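Local coordinates for protein GH127 beta-L-arabinofuranoside (Geobacillus stearothermophilus, PDB 4QK0) that probably hydrolyses beta-L-arabinofuranosides to release L-arabinose, as a family 127 glycoside hydrolase, at residues V29-V34 / E91-P96; E97-A102 / V152-A157; W82-A87 / L147-V152; P36-A41 / C412-L417. All coordinates share one frame; numbering follows the deposited sequence.

Contact 1 of 4, residues V29-V34 / E91-P96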
# COMPACT_ATOMS: atom_id res chain seq x y z
N VAL A 29 14.38 -16.90 28.60
CA VAL A 29 14.29 -17.27 27.18
C VAL A 29 15.49 -16.76 26.41
O VAL A 29 16.06 -17.48 25.57
CB VAL A 29 12.98 -16.75 26.56
CG1 VAL A 29 13.05 -16.79 25.05
CG2 VAL A 29 11.81 -17.60 27.05
N VAL A 30 15.87 -15.51 26.64
CA VAL A 30 17.06 -15.01 25.93
C VAL A 30 18.31 -15.81 26.28
O VAL A 30 19.15 -16.10 25.41
CB VAL A 30 17.29 -13.50 26.27
CG1 VAL A 30 18.66 -13.03 25.80
CG2 VAL A 30 16.25 -12.64 25.61
N ARG A 31 18.44 -16.16 27.56
CA ARG A 31 19.64 -16.86 28.05
C ARG A 31 19.72 -18.28 27.55
O ARG A 31 20.80 -18.73 27.15
CB ARG A 31 19.68 -16.85 29.60
CG ARG A 31 20.93 -17.57 30.18
CD ARG A 31 20.94 -17.52 31.70
NE ARG A 31 21.50 -16.24 32.08
CZ ARG A 31 20.87 -15.25 32.69
NH1 ARG A 31 19.62 -15.40 33.08
NH2 ARG A 31 21.52 -14.13 32.92
N HIS A 32 18.59 -19.00 27.57
CA HIS A 32 18.63 -20.43 27.24
C HIS A 32 18.34 -20.75 25.80
O HIS A 32 18.87 -21.71 25.30
CB HIS A 32 17.73 -21.21 28.17
CG HIS A 32 18.15 -21.10 29.60
ND1 HIS A 32 17.30 -20.66 30.60
CD2 HIS A 32 19.36 -21.30 30.18
CE1 HIS A 32 17.96 -20.62 31.74
NE2 HIS A 32 19.21 -21.00 31.52
N GLU A 33 17.55 -19.93 25.10
CA GLU A 33 17.21 -20.18 23.70
C GLU A 33 17.87 -19.21 22.74
O GLU A 33 18.57 -19.62 21.81
CB GLU A 33 15.69 -20.13 23.54
CG GLU A 33 15.21 -20.14 22.09
CD GLU A 33 15.61 -21.42 21.34
OE1 GLU A 33 16.04 -21.33 20.15
OE2 GLU A 33 15.49 -22.52 21.96
N VAL A 34 17.64 -17.92 22.93
CA VAL A 34 18.02 -16.97 21.91
C VAL A 34 19.51 -16.83 21.72
O VAL A 34 20.03 -16.96 20.60
CB VAL A 34 17.43 -15.58 22.17
CG1 VAL A 34 17.77 -14.63 21.04
CG2 VAL A 34 15.91 -15.63 22.32
N GLU A 91 25.91 -10.12 33.89
CA GLU A 91 25.60 -9.30 35.07
C GLU A 91 24.58 -9.95 35.97
O GLU A 91 24.56 -9.65 37.15
CB GLU A 91 25.00 -7.94 34.69
CG GLU A 91 25.97 -6.92 34.13
CD GLU A 91 25.36 -5.53 33.96
OE1 GLU A 91 24.14 -5.43 33.71
OE2 GLU A 91 26.11 -4.52 34.07
N THR A 92 23.68 -10.76 35.43
CA THR A 92 22.59 -11.32 36.24
C THR A 92 22.76 -12.81 36.51
O THR A 92 21.92 -13.42 37.13
CB THR A 92 21.20 -11.07 35.60
OG1 THR A 92 21.07 -11.81 34.37
CG2 THR A 92 20.96 -9.59 35.35
N LYS A 93 23.84 -13.42 36.03
CA LYS A 93 24.13 -14.82 36.33
C LYS A 93 25.45 -15.18 35.69
O LYS A 93 25.55 -15.25 34.45
CB LYS A 93 23.04 -15.76 35.82
CG LYS A 93 23.29 -17.21 36.20
CD LYS A 93 22.32 -18.18 35.55
CE LYS A 93 23.16 -19.40 35.06
NZ LYS A 93 22.89 -20.66 35.80
N ARG A 94 26.47 -15.38 36.51
CA ARG A 94 27.78 -15.74 35.97
C ARG A 94 27.70 -17.13 35.35
O ARG A 94 26.91 -17.97 35.76
CB ARG A 94 28.91 -15.62 37.01
CG ARG A 94 29.15 -14.20 37.56
CD ARG A 94 29.48 -13.15 36.49
NE ARG A 94 30.86 -13.07 36.02
CZ ARG A 94 31.70 -12.06 36.30
NH1 ARG A 94 32.94 -12.06 35.82
NH2 ARG A 94 31.31 -11.05 37.07
N ASP A 95 28.43 -17.29 34.27
CA ASP A 95 28.45 -18.52 33.54
C ASP A 95 29.85 -18.57 32.92
O ASP A 95 30.14 -17.82 31.97
CB ASP A 95 27.37 -18.57 32.45
CG ASP A 95 27.44 -19.86 31.62
OD1 ASP A 95 28.44 -20.60 31.70
OD2 ASP A 95 26.50 -20.16 30.89
N PRO A 96 30.72 -19.37 33.53
CA PRO A 96 32.11 -19.36 33.11
C PRO A 96 32.28 -19.83 31.68
O PRO A 96 33.21 -19.39 31.03
CB PRO A 96 32.80 -20.33 34.11
CG PRO A 96 31.71 -20.92 34.94
CD PRO A 96 30.53 -20.00 34.85
O HOH W 1 24.05 -15.91 31.89
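A polar surface contact joins R31, on the long helix 22-42, to T92 and K93, where helix 76-92 runs out into a turn. The arginine does nearly all the reaching: its CG stands opposite the backbone N about chi1, sending the chain outward, and a bend at chi3 (-83°) swings the guanidinium round to meet the other segment. NH2 donates to T92 OG1 at 2.8 Å, with an N-H...O angle of 152° and the oxygen only 7° out of the guanidinium plane. A water extends the grip along the edge, accepting from R31 NE at 2.6 Å and donating to K93 O at 3.0 Å. One face of the same flat group is covered by aliphatic carbon, K93 CB lying 3.7 Å from R31 NH2. Farther along, the lysine chain bends away; R31 NE and K93 NZ end 5.9 Å apart, and the positive charges therefore do not meet. Two edge-on bonds and one covered face together would restrict rotation of the guanidinium. Both R31 NH2 and T92 OG1 also bond to the carbonyl oxygen of L89, in the last turn of helix 76-92. Beyond the contact, D95 occupies the N-cap position of the next helix and makes weak bonds to the N atoms of E97 and L98. A cationic group set against the carbonyl end of a helix is probably favoured by the helix dipole, and here it stands at a helix-to-helix turn within the (alpha/alpha)6 catalytic domain expected of this family.

Contact 2 of 4, residues E97-A102 / V152-A157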
# COMPACT_ATOMS: atom_id res chain seq x y z
N GLU A 97 31.41 -20.70 31.20
CA GLU A 97 31.52 -21.15 29.80
C GLU A 97 31.16 -20.10 28.83
O GLU A 97 31.88 -19.92 27.88
CB GLU A 97 30.63 -22.31 29.48
CG GLU A 97 31.22 -23.54 30.10
CD GLU A 97 31.36 -24.60 29.06
OE1 GLU A 97 30.29 -24.99 28.55
OE2 GLU A 97 32.53 -24.99 28.75
N LEU A 98 30.06 -19.41 29.10
CA LEU A 98 29.64 -18.30 28.28
C LEU A 98 30.71 -17.21 28.31
O LEU A 98 31.12 -16.71 27.29
CB LEU A 98 28.30 -17.77 28.79
CG LEU A 98 27.58 -16.76 27.91
CD1 LEU A 98 27.49 -17.24 26.46
CD2 LEU A 98 26.20 -16.47 28.48
N GLU A 99 31.22 -16.91 29.50
CA GLU A 99 32.27 -15.92 29.62
C GLU A 99 33.54 -16.29 28.85
O GLU A 99 34.22 -15.44 28.28
CB GLU A 99 32.58 -15.72 31.09
CG GLU A 99 33.36 -14.46 31.34
CD GLU A 99 33.22 -13.92 32.77
OE1 GLU A 99 32.17 -14.19 33.41
OE2 GLU A 99 34.15 -13.22 33.22
N LYS A 100 33.85 -17.59 28.83
CA LYS A 100 34.98 -18.12 28.09
C LYS A 100 34.78 -17.94 26.58
O LYS A 100 35.70 -17.52 25.86
CB LYS A 100 35.18 -19.60 28.49
CG LYS A 100 36.03 -20.49 27.58
CD LYS A 100 37.51 -20.18 27.71
CE LYS A 100 38.32 -21.18 26.89
NZ LYS A 100 39.66 -20.62 26.55
N LEU A 101 33.58 -18.27 26.08
CA LEU A 101 33.26 -18.06 24.67
C LEU A 101 33.51 -16.60 24.31
O LEU A 101 34.13 -16.32 23.32
CB LEU A 101 31.81 -18.40 24.36
CG LEU A 101 31.42 -19.85 24.48
CD1 LEU A 101 29.91 -20.00 24.22
CD2 LEU A 101 32.20 -20.74 23.52
N ALA A 102 33.01 -15.69 25.13
CA ALA A 102 33.17 -14.25 24.88
C ALA A 102 34.61 -13.83 24.92
O ALA A 102 35.09 -13.14 24.01
CB ALA A 102 32.37 -13.46 25.90
N VAL A 152 32.10 -1.71 26.15
CA VAL A 152 31.69 -0.98 27.35
C VAL A 152 30.86 -1.88 28.25
O VAL A 152 31.12 -2.00 29.46
CB VAL A 152 30.88 0.29 27.00
CG1 VAL A 152 30.26 0.92 28.26
CG2 VAL A 152 31.77 1.29 26.32
N ALA A 153 29.87 -2.53 27.66
CA ALA A 153 29.01 -3.39 28.43
C ALA A 153 29.77 -4.55 29.10
O ALA A 153 29.44 -4.95 30.21
CB ALA A 153 27.87 -3.95 27.58
N TYR A 154 30.69 -5.13 28.35
CA TYR A 154 31.41 -6.28 28.81
C TYR A 154 32.34 -5.87 29.97
O TYR A 154 32.48 -6.59 30.93
CB TYR A 154 32.19 -6.92 27.63
CG TYR A 154 32.68 -8.31 27.95
CD1 TYR A 154 31.82 -9.39 27.92
CD2 TYR A 154 34.00 -8.54 28.35
CE1 TYR A 154 32.23 -10.66 28.25
CE2 TYR A 154 34.44 -9.81 28.68
CZ TYR A 154 33.55 -10.87 28.62
OH TYR A 154 33.93 -12.16 28.95
N PHE A 155 32.93 -4.68 29.88
CA PHE A 155 33.70 -4.16 31.01
C PHE A 155 32.88 -3.97 32.29
O PHE A 155 33.28 -4.40 33.37
CB PHE A 155 34.34 -2.84 30.64
CG PHE A 155 35.09 -2.24 31.78
CD1 PHE A 155 36.19 -2.91 32.32
CD2 PHE A 155 34.67 -1.06 32.35
CE1 PHE A 155 36.87 -2.39 33.41
CE2 PHE A 155 35.36 -0.52 33.43
CZ PHE A 155 36.46 -1.18 33.95
N ARG A 156 31.74 -3.35 32.17
CA ARG A 156 30.87 -3.08 33.31
C ARG A 156 30.41 -4.35 33.91
O ARG A 156 30.21 -4.40 35.12
CB ARG A 156 29.64 -2.23 32.93
CG ARG A 156 30.04 -0.83 32.54
CD ARG A 156 28.90 0.13 32.29
NE ARG A 156 29.41 1.39 32.79
CZ ARG A 156 29.21 2.58 32.26
NH1 ARG A 156 28.46 2.71 31.16
NH2 ARG A 156 29.78 3.64 32.86
N ALA A 157 30.24 -5.39 33.10
CA ALA A 157 29.74 -6.67 33.62
C ALA A 157 30.79 -7.54 34.26
O ALA A 157 30.50 -8.29 35.18
CB ALA A 157 29.08 -7.48 32.49
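Y154 spans the gap between helices 140-158 and 96-112, laying the phenol end of its ring against A102 and E99. With CG swung away from the backbone N (chi1 -166°), the side chain projects straight out from its own helix, and the ring approaches the methyl group of A102 obliquely: CE1 is 3.7 Å from A102 CB. The hydroxyl goes deeper, toward E99, but its hydrogen bond is made with the carboxylate of D103, one residue beyond A102, so a buried phenol is tied down at its polar end. E99 also has CG opposite its backbone N (chi1 -164°), and its chain runs on extended past the tyrosine oxygen. Its carboxylate plane stands 84° from the phenol ring, and the carboxylate itself is engaged elsewhere, in salt bridges to K160 and R94. E99 thus meets the hydroxyl with CG and with its backbone O, each 3.4 Å from Y154 OH, and not with its carboxylate. Helix 76-92 completes the neighbourhood: V86 takes L98 from one segment, while A87 and Y88 take A153 from the other. V152 and F155 turn instead to helix 194-205, which flanks helix 140-158.

Contact 3 of 4, residues W82-A87 / L147-V152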
# COMPACT_ATOMS: atom_id res chain seq x y z
N TRP A 82 25.81 -9.69 19.70
CA TRP A 82 25.74 -10.92 20.49
C TRP A 82 26.62 -10.74 21.77
O TRP A 82 26.16 -11.02 22.90
CB TRP A 82 26.17 -12.14 19.65
CG TRP A 82 26.13 -13.46 20.34
CD1 TRP A 82 25.08 -14.34 20.39
CD2 TRP A 82 27.17 -14.06 21.12
NE1 TRP A 82 25.41 -15.43 21.15
CE2 TRP A 82 26.69 -15.29 21.59
CE3 TRP A 82 28.48 -13.70 21.43
CZ2 TRP A 82 27.46 -16.15 22.38
CZ3 TRP A 82 29.25 -14.57 22.20
CH2 TRP A 82 28.74 -15.77 22.66
N LEU A 83 27.83 -10.20 21.61
CA LEU A 83 28.69 -9.92 22.80
C LEU A 83 28.04 -8.97 23.80
O LEU A 83 28.10 -9.19 25.01
CB LEU A 83 30.03 -9.35 22.38
CG LEU A 83 30.97 -10.36 21.69
CD1 LEU A 83 32.13 -9.64 21.04
CD2 LEU A 83 31.48 -11.38 22.68
N GLU A 84 27.35 -7.96 23.30
CA GLU A 84 26.72 -7.00 24.17
C GLU A 84 25.63 -7.64 24.98
O GLU A 84 25.52 -7.42 26.20
CB GLU A 84 26.18 -5.79 23.39
CG GLU A 84 25.70 -4.69 24.34
CD GLU A 84 24.94 -3.54 23.68
OE1 GLU A 84 25.04 -3.40 22.45
OE2 GLU A 84 24.27 -2.76 24.40
N ALA A 85 24.81 -8.43 24.34
CA ALA A 85 23.78 -9.16 25.10
C ALA A 85 24.38 -10.12 26.13
O ALA A 85 23.85 -10.28 27.24
CB ALA A 85 22.88 -9.93 24.17
N VAL A 86 25.44 -10.81 25.74
CA VAL A 86 26.09 -11.78 26.63
C VAL A 86 26.61 -11.07 27.87
O VAL A 86 26.38 -11.53 28.97
CB VAL A 86 27.22 -12.52 25.87
CG1 VAL A 86 28.23 -13.12 26.82
CG2 VAL A 86 26.65 -13.60 24.97
N ALA A 87 27.24 -9.91 27.67
CA ALA A 87 27.62 -9.02 28.78
C ALA A 87 26.52 -8.79 29.76
O ALA A 87 26.71 -8.97 30.99
CB ALA A 87 28.10 -7.69 28.24
N LEU A 147 30.52 -2.45 18.22
CA LEU A 147 31.63 -3.11 18.95
C LEU A 147 32.04 -2.33 20.25
O LEU A 147 32.24 -2.92 21.29
CB LEU A 147 32.82 -3.19 18.02
CG LEU A 147 33.31 -4.41 17.26
CD1 LEU A 147 32.63 -5.72 17.57
CD2 LEU A 147 33.49 -4.14 15.77
N ILE A 148 32.12 -1.00 20.14
CA ILE A 148 32.30 -0.12 21.31
C ILE A 148 31.23 -0.39 22.36
O ILE A 148 31.55 -0.64 23.53
CB ILE A 148 32.27 1.32 20.90
CG1 ILE A 148 33.57 1.67 20.13
CG2 ILE A 148 32.11 2.21 22.11
CD1 ILE A 148 33.56 2.99 19.39
N GLU A 149 29.96 -0.41 21.96
CA GLU A 149 28.91 -0.65 22.96
C GLU A 149 29.15 -1.97 23.61
O GLU A 149 28.88 -2.10 24.80
CB GLU A 149 27.51 -0.65 22.36
CG GLU A 149 27.00 0.68 21.86
CD GLU A 149 25.48 0.64 21.57
OE1 GLU A 149 25.07 0.51 20.39
OE2 GLU A 149 24.69 0.76 22.53
N ALA A 150 29.57 -2.97 22.84
CA ALA A 150 29.68 -4.31 23.44
C ALA A 150 30.84 -4.30 24.47
O ALA A 150 30.73 -4.90 25.52
CB ALA A 150 29.99 -5.35 22.37
N ALA A 151 31.94 -3.67 24.09
CA ALA A 151 33.12 -3.57 24.95
C ALA A 151 32.84 -2.81 26.25
O ALA A 151 33.22 -3.25 27.33
CB ALA A 151 34.28 -2.94 24.19
N VAL A 152 32.10 -1.71 26.15
CA VAL A 152 31.69 -0.98 27.35
C VAL A 152 30.86 -1.88 28.25
O VAL A 152 31.12 -2.00 29.46
CB VAL A 152 30.88 0.29 27.00
CG1 VAL A 152 30.26 0.92 28.26
CG2 VAL A 152 31.77 1.29 26.32
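E84 and L83 pack on E149 and A150 in a near-parallel helix pair within the (alpha/alpha)6 barrel expected of this family. The short axes of 82-87 and 147-152 approach to 8.0 Å and cross at 20°, consistent with neighbouring inner helices of such a barrel. Along the second segment, L147 lies on M167 of helix 162-177, and I148 serves another interface, with helix 194-205. E149 then brings its side chain across to E84. OE1 of E84 rests 3.7 Å from CB of E149, whereas OE2 of E84 faces OE2 of E149 at 4.0 Å, the two carboxylate planes being turned 55° apart. E84 gets there on an extended chain whose CG lies opposite the backbone N (chi1 -171°). Two buried acidic groups this close would probably repel each other, and basic residues lie to hand: R419 forms a salt bridge with OE1 of E84, and K200 one with OE2 of E149. Y88 OH holds OE2 of E84 by a hydrogen bond. Cutting E84 back to an alanine here would preserve the CB contact but would probably leave R419 without this salt-bridge partner and the Y88 hydroxyl without its mate. A150, next in line, is where the backbones come together, and its lack of a longer side chain allows E84 CB to sit 3.8 Å from A150 CA. F163 of helix 162-177 also touches this alanine. The methyl also meets the residue before E84, A150 CB lying 4.0 Å from L83 CB.

Contact 4 of 4, residues P36-A41 / C412-L417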
# COMPACT_ATOMS: atom_id res chain seq x y z
N PRO A 36 22.16 -18.76 22.85
CA PRO A 36 22.79 -19.99 22.32
C PRO A 36 22.51 -20.31 20.85
O PRO A 36 23.44 -20.71 20.12
CB PRO A 36 22.19 -21.08 23.23
CG PRO A 36 21.96 -20.37 24.52
CD PRO A 36 21.39 -19.03 24.06
N TYR A 37 21.28 -20.12 20.39
CA TYR A 37 20.95 -20.36 18.98
C TYR A 37 21.75 -19.42 18.08
O TYR A 37 22.31 -19.84 17.06
CB TYR A 37 19.43 -20.21 18.72
CG TYR A 37 19.02 -20.54 17.30
CD1 TYR A 37 19.09 -19.59 16.30
CD2 TYR A 37 18.65 -21.83 16.95
CE1 TYR A 37 18.76 -19.89 14.99
CE2 TYR A 37 18.31 -22.15 15.63
CZ TYR A 37 18.36 -21.17 14.67
OH TYR A 37 18.02 -21.47 13.38
N GLN A 38 21.79 -18.14 18.46
CA GLN A 38 22.55 -17.19 17.65
C GLN A 38 24.02 -17.52 17.62
O GLN A 38 24.68 -17.32 16.60
CB GLN A 38 22.38 -15.77 18.14
CG GLN A 38 21.03 -15.12 17.82
CD GLN A 38 20.60 -15.16 16.34
OE1 GLN A 38 21.15 -14.43 15.52
NE2 GLN A 38 19.55 -15.97 16.00
N TRP A 39 24.56 -18.00 18.75
CA TRP A 39 25.97 -18.43 18.75
C TRP A 39 26.23 -19.49 17.67
O TRP A 39 27.23 -19.46 16.95
CB TRP A 39 26.39 -18.90 20.16
CG TRP A 39 27.79 -19.36 20.24
CD1 TRP A 39 28.21 -20.60 20.58
CD2 TRP A 39 28.99 -18.60 19.94
NE1 TRP A 39 29.57 -20.68 20.48
CE2 TRP A 39 30.09 -19.48 20.09
CE3 TRP A 39 29.23 -17.28 19.56
CZ2 TRP A 39 31.40 -19.07 19.93
CZ3 TRP A 39 30.57 -16.87 19.35
CH2 TRP A 39 31.63 -17.76 19.54
N GLU A 40 25.29 -20.43 17.53
CA GLU A 40 25.43 -21.50 16.54
C GLU A 40 25.38 -20.91 15.17
O GLU A 40 26.18 -21.30 14.31
CB GLU A 40 24.34 -22.56 16.71
CG GLU A 40 24.43 -23.30 18.04
CD GLU A 40 25.77 -23.98 18.23
OE1 GLU A 40 26.13 -24.85 17.40
OE2 GLU A 40 26.50 -23.64 19.19
N ALA A 41 24.44 -19.98 14.94
CA ALA A 41 24.30 -19.36 13.63
C ALA A 41 25.56 -18.59 13.24
O ALA A 41 26.02 -18.68 12.08
CB ALA A 41 23.10 -18.44 13.59
N CYS A 412 18.78 -9.18 12.66
CA CYS A 412 18.98 -8.25 13.76
C CYS A 412 17.85 -8.36 14.79
O CYS A 412 18.08 -8.20 15.98
CB CYS A 412 19.09 -6.82 13.24
SG CYS A 412 17.67 -6.23 12.29
N CYS A 413 16.64 -8.65 14.34
CA CYS A 413 15.54 -8.82 15.27
C CYS A 413 15.98 -9.59 16.53
O CYS A 413 15.66 -9.15 17.64
CB CYS A 413 14.39 -9.55 14.58
SG CYS A 413 14.66 -9.68 12.80
N PRO A 414 16.73 -10.72 16.37
CA PRO A 414 17.15 -11.50 17.56
C PRO A 414 18.26 -10.89 18.48
O PRO A 414 17.95 -10.59 19.63
CB PRO A 414 17.55 -12.87 16.98
CG PRO A 414 17.15 -12.86 15.54
CD PRO A 414 17.09 -11.43 15.13
N PRO A 415 19.54 -10.73 18.00
CA PRO A 415 20.56 -10.23 18.95
C PRO A 415 20.25 -8.80 19.40
O PRO A 415 20.74 -8.35 20.49
CB PRO A 415 21.88 -10.28 18.15
CG PRO A 415 21.48 -10.18 16.72
CD PRO A 415 20.08 -10.78 16.62
N ASN A 416 19.43 -8.11 18.58
CA ASN A 416 18.89 -6.84 18.95
C ASN A 416 17.90 -6.99 20.08
O ASN A 416 18.10 -6.34 21.10
CB ASN A 416 18.38 -6.03 17.77
CG ASN A 416 19.19 -4.74 17.54
OD1 ASN A 416 19.98 -4.67 16.60
ND2 ASN A 416 19.01 -3.72 18.41
N LEU A 417 16.84 -7.80 19.98
CA LEU A 417 15.93 -7.93 21.14
C LEU A 417 16.61 -8.49 22.36
O LEU A 417 16.33 -8.08 23.45
CB LEU A 417 14.74 -8.81 20.88
CG LEU A 417 13.42 -8.13 20.56
CD1 LEU A 417 12.43 -9.24 20.21
CD2 LEU A 417 12.86 -7.28 21.68
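L417 N donates to C413 O at 2.9 Å, closing the helical turn that carries P414 and P415, and the amide of Q38 rests against these two prolines. No hydrogen bond crosses; the contact is van der Waals alone. NE2 of Q38 lies 3.8 Å from CB of P414, and OE1 of Q38 sits 4.0 Å from CD of P415, one amide thus spanning adjacent rings. The prolines, like C412, are poorly ordered, and these distances are approximate. The side chain crosses both prolines at about a right angle, a bend at chi2 (-53°) bringing the amide against them. NE2 also lies in the plane of the Y37 ring, at its edge. Two prolines in the first turn of a helix forgo N-H groups that usually lack an acceptor there. Here the contact brings helix 22-42 against helix 413-422, the first and last helices of the probable (alpha/alpha)6 catalytic domain. A glycine in place of Q38 would probably leave a gap beside P414 and P415 and uncover part of W82, which Q38 also touches. C412, just before the turn, packs near C335, its disulfide partner in another structure of this protein but not in this one.

How the contacts relate
From the N terminus, helix 22-42 supplies the first segments of two closures. Contact 1 shuts a loop of 56 residues by tying it to the end of helix 76-92, whereas contact 4 waits 370 residues for helix 413-422; the two cross. Contact 3, within helices 76-92 and 140-158, crosses contact 1 and lies nested inside contact 4. Contact 2 opens only after contact 1 has closed, crosses contact 3, with which it shares V152, and is likewise nested in contact 4. R94 to E99 is a salt bridge joining contacts 1 and 2, and W82 stacked on W39 joins 3 and 4. All four bind helices of the catalytic domain.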